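Local coordinates for esterase (Alcaligenes sp., PDB 1QLW), which probably hydrolyses carboxylic esters, as a bacterial enzyme of the alpha/beta hydrolase fold, at residues Ile102-Ser105 and Gly106-Arg109; Ser208-Tyr211 and Pro212-Thr215. One frame throughout, in Å; residues are numbered along the deposited sequence.

Contact 1: Ile102-Ser105 and Gly106-Arg109; sequences IDQS and GRGR
Asp103 and Arg109 meet across the bend that follows strand 99-103, the carboxylate of the first receiving the backbone N-H of the second. CB of Asp103 lies 3.4 Å from Arg107 O, and CG, anti to the carbonyl carbon (chi1 -74°), carries the carboxylate over to the returning chain. OD2 passes 3.4 Å from Gly108 CA and ends 2.8 Å from Arg109 N, in a bond almost straight at 176°; the donor comes from the anti side, 21° out of the carboxylate plane. The other oxygen, OD1, accepts from Gly75 N and forms a salt bridge with Arg109 NH2 of the second subunit. Between these ends the chain makes a type II beta turn from Gln104 to Arg107, with Gly106 at its third position in a positive-phi conformation where a CB would run into Ser105 O. The closing bond, Arg107 N to Gln104 O at 3.0 Å, is weak. Exchanging Asp103 for an alanine would probably leave Arg109 N without this acceptor and take from Arg109 of the second subunit one of its carboxylate partners, Glu79 being another. Gln104 and Arg107 run side by side, their flat ends steeply inclined, with Gln104 OE1 3.6 Å from Arg107 NH2. Their polar partners lie beyond the turn: Gln104 OE1 is hydrogen-bonded to Tyr211 OH, while the guanidinium meets Gly70 O, Leu73 O, Gln207 and the carboxylate of Asp175.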
# COMPACT_ATOMS: atom_id res chain seq x y z
N ILE A 102 -0.72 -3.49 8.56
CA ILE A 102 -1.93 -3.53 7.74
C ILE A 102 -2.17 -2.21 7.01
O ILE A 102 -1.66 -1.16 7.39
CB ILE A 102 -3.17 -3.91 8.57
CG1 ILE A 102 -3.63 -2.81 9.52
CG2 ILE A 102 -2.91 -5.21 9.33
CD1 ILE A 102 -5.07 -2.50 9.61
N ASP A 103 -2.99 -2.32 5.95
CA ASP A 103 -3.77 -1.17 5.49
C ASP A 103 -5.22 -1.47 5.88
O ASP A 103 -5.73 -2.54 5.58
CB ASP A 103 -3.69 -0.91 3.98
CG ASP A 103 -2.37 -0.31 3.55
OD1 ASP A 103 -1.62 0.22 4.42
OD2 ASP A 103 -2.10 -0.27 2.32
N GLN A 104 -5.84 -0.51 6.57
CA GLN A 104 -7.23 -0.69 6.96
C GLN A 104 -8.11 -1.04 5.76
O GLN A 104 -7.82 -0.64 4.63
CB GLN A 104 -7.82 0.60 7.53
CG GLN A 104 -7.45 0.94 8.96
CD GLN A 104 -8.25 2.11 9.47
OE1 GLN A 104 -9.47 2.20 9.22
NE2 GLN A 104 -7.62 3.03 10.18
N SER A 105 -9.20 -1.74 6.04
CA SER A 105 -10.22 -1.93 5.01
C SER A 105 -10.54 -0.57 4.39
O SER A 105 -10.68 0.44 5.09
CB SER A 105 -11.46 -2.51 5.65
OG SER A 105 -11.23 -3.80 6.19
N GLY A 106 -10.64 -0.54 3.06
CA GLY A 106 -10.99 0.68 2.36
C GLY A 106 -9.93 1.76 2.38
O GLY A 106 -10.28 2.93 2.19
N ARG A 107 -8.68 1.39 2.57
CA ARG A 107 -7.57 2.33 2.61
C ARG A 107 -6.36 1.67 1.92
O ARG A 107 -6.16 0.48 2.04
CB ARG A 107 -7.19 2.70 4.05
CG ARG A 107 -6.31 3.91 4.22
CD ARG A 107 -7.03 5.25 4.20
NE ARG A 107 -8.10 5.29 5.20
CZ ARG A 107 -7.91 5.40 6.51
NH1 ARG A 107 -6.69 5.63 6.97
NH2 ARG A 107 -8.94 5.23 7.33
N GLY A 108 -5.51 2.48 1.28
CA GLY A 108 -4.26 1.93 0.79
C GLY A 108 -4.51 0.78 -0.18
O GLY A 108 -5.28 0.90 -1.14
N ARG A 109 -3.81 -0.33 0.07
CA ARG A 109 -3.92 -1.50 -0.80
C ARG A 109 -5.16 -2.36 -0.58
O ARG A 109 -5.31 -3.37 -1.26
CB ARG A 109 -2.63 -2.30 -0.65
CG ARG A 109 -1.42 -1.55 -1.18
CD ARG A 109 -0.13 -2.29 -0.98
NE ARG A 109 0.94 -1.62 -1.71
CZ ARG A 109 2.15 -2.13 -1.87
NH1 ARG A 109 2.53 -3.21 -1.19
NH2 ARG A 109 2.99 -1.58 -2.75

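Contact 2: Ser208-Tyr211 and Pro212-Thr215; sequences SGIY and PFQT
With CG1 of Ile210 anti to its backbone N (chi1 -164°) and CG of Gln214 anti to its carbonyl carbon (chi1 -67°), the two side chains slant across each other one helical turn apart. The extended glutamine brings its amide against both isoleucine branches: Gln214 NE2 comes within 3.7 Å of Ile210 CG1, and Gln214 OE1 within 3.9 Å of Ile210 CG2. The same amide is only 12° from parallel to the Tyr211 ring, though OE1 approaches it obliquely and at a distance. Ser208 CA sits over the centre of one face of the Tyr211 ring, 3.7 Å above its plane. The chain enters helix 211-218 through a type I beta turn from Ser208 to Tyr211. The turn comes just after the sharp bend at the end of strand 200-205, which in alpha/beta hydrolases usually forms the nucleophile elbow. Helical bonding then starts: Gln214 N donates to Ile210 O at 3.1 Å, and Thr215 N to Tyr211 O at 2.8 Å. Pro212, having no N-H, needs no acceptor in this first turn; its CD packs 3.4 Å from Tyr211 CB, and Leu202 and Ile226 of the sheet lie against its ring. Phe213 turns a ring edge to the entering backbone, CE2 being 3.4 Å from Gly209 O, and makes an edge-to-face pair with Phe272. Ser228 OG donates to Gly209 O, and Thr215 OG1 pairs with Val187 O of helix 185-197.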
# COMPACT_ATOMS: atom_id res chain seq x y z
N SER A 208 -7.94 4.49 14.62
CA SER A 208 -7.99 3.05 14.88
C SER A 208 -7.73 2.74 16.35
O SER A 208 -7.74 1.56 16.72
CB SER A 208 -7.02 2.25 14.03
OG SER A 208 -5.69 2.60 14.40
N GLY A 209 -7.55 3.75 17.18
CA GLY A 209 -7.31 3.54 18.60
C GLY A 209 -8.30 2.59 19.23
O GLY A 209 -7.91 1.70 19.99
N ILE A 210 -9.58 2.79 18.94
CA ILE A 210 -10.64 1.97 19.52
C ILE A 210 -10.72 0.57 18.92
O ILE A 210 -11.28 -0.34 19.53
CB ILE A 210 -11.99 2.71 19.36
CG1 ILE A 210 -13.08 2.12 20.26
CG2 ILE A 210 -12.46 2.74 17.91
CD1 ILE A 210 -12.79 2.20 21.74
N TYR A 211 -10.20 0.38 17.70
CA TYR A 211 -10.37 -0.90 17.01
C TYR A 211 -10.01 -2.12 17.81
O TYR A 211 -10.82 -3.05 17.86
CB TYR A 211 -9.67 -0.95 15.65
CG TYR A 211 -10.13 -0.04 14.55
CD1 TYR A 211 -11.18 0.87 14.64
CD2 TYR A 211 -9.49 -0.14 13.31
CE1 TYR A 211 -11.52 1.68 13.57
CE2 TYR A 211 -9.83 0.65 12.23
CZ TYR A 211 -10.85 1.57 12.37
OH TYR A 211 -11.23 2.40 11.34
N PRO A 212 -8.83 -2.20 18.41
CA PRO A 212 -8.47 -3.44 19.11
C PRO A 212 -9.42 -3.79 20.23
O PRO A 212 -9.63 -4.97 20.53
CB PRO A 212 -7.06 -3.21 19.62
CG PRO A 212 -6.54 -2.06 18.88
CD PRO A 212 -7.70 -1.25 18.36
N PHE A 213 -9.95 -2.77 20.90
CA PHE A 213 -10.90 -2.99 21.98
C PHE A 213 -12.22 -3.53 21.45
O PHE A 213 -12.85 -4.37 22.08
CB PHE A 213 -11.12 -1.69 22.76
CG PHE A 213 -9.85 -1.10 23.31
CD1 PHE A 213 -9.23 -1.66 24.41
CD2 PHE A 213 -9.27 -0.00 22.71
CE1 PHE A 213 -8.06 -1.11 24.92
CE2 PHE A 213 -8.12 0.57 23.21
CZ PHE A 213 -7.51 0.01 24.32
N GLN A 214 -12.67 -3.01 20.29
CA GLN A 214 -13.85 -3.55 19.65
C GLN A 214 -13.59 -4.97 19.17
O GLN A 214 -14.48 -5.83 19.24
CB GLN A 214 -14.27 -2.63 18.49
CG GLN A 214 -14.74 -1.28 19.00
CD GLN A 214 -15.03 -0.28 17.92
OE1 GLN A 214 -14.53 -0.39 16.80
NE2 GLN A 214 -15.82 0.74 18.22
N THR A 215 -12.41 -5.26 18.66
CA THR A 215 -12.07 -6.62 18.23
C THR A 215 -12.18 -7.55 19.44
O THR A 215 -12.81 -8.61 19.34
CB THR A 215 -10.65 -6.66 17.66
OG1 THR A 215 -10.58 -5.78 16.52
CG2 THR A 215 -10.26 -8.06 17.23

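Along the chain, strand 99-103 comes first and runs into contact 1, which folds the loop leading toward helix 115-121 back on the strand end. About a hundred residues later the chain leaves the same sheet at the end of strand 200-205, and contact 2 forms the bend that sends it into helix 211-218. Both are local and follow in series, neither nested nor crossed. Their centres are about 15 Å apart, yet the two meet: Gln104 OE1 and Tyr211 OH are 2.8 Å apart, a probable hydrogen bond, and Ser208 CB packs 4.0 Å from Gln104 NE2. Strand 65-68 lies between the two strands in the sheet, and contact 1 also reaches the second subunit.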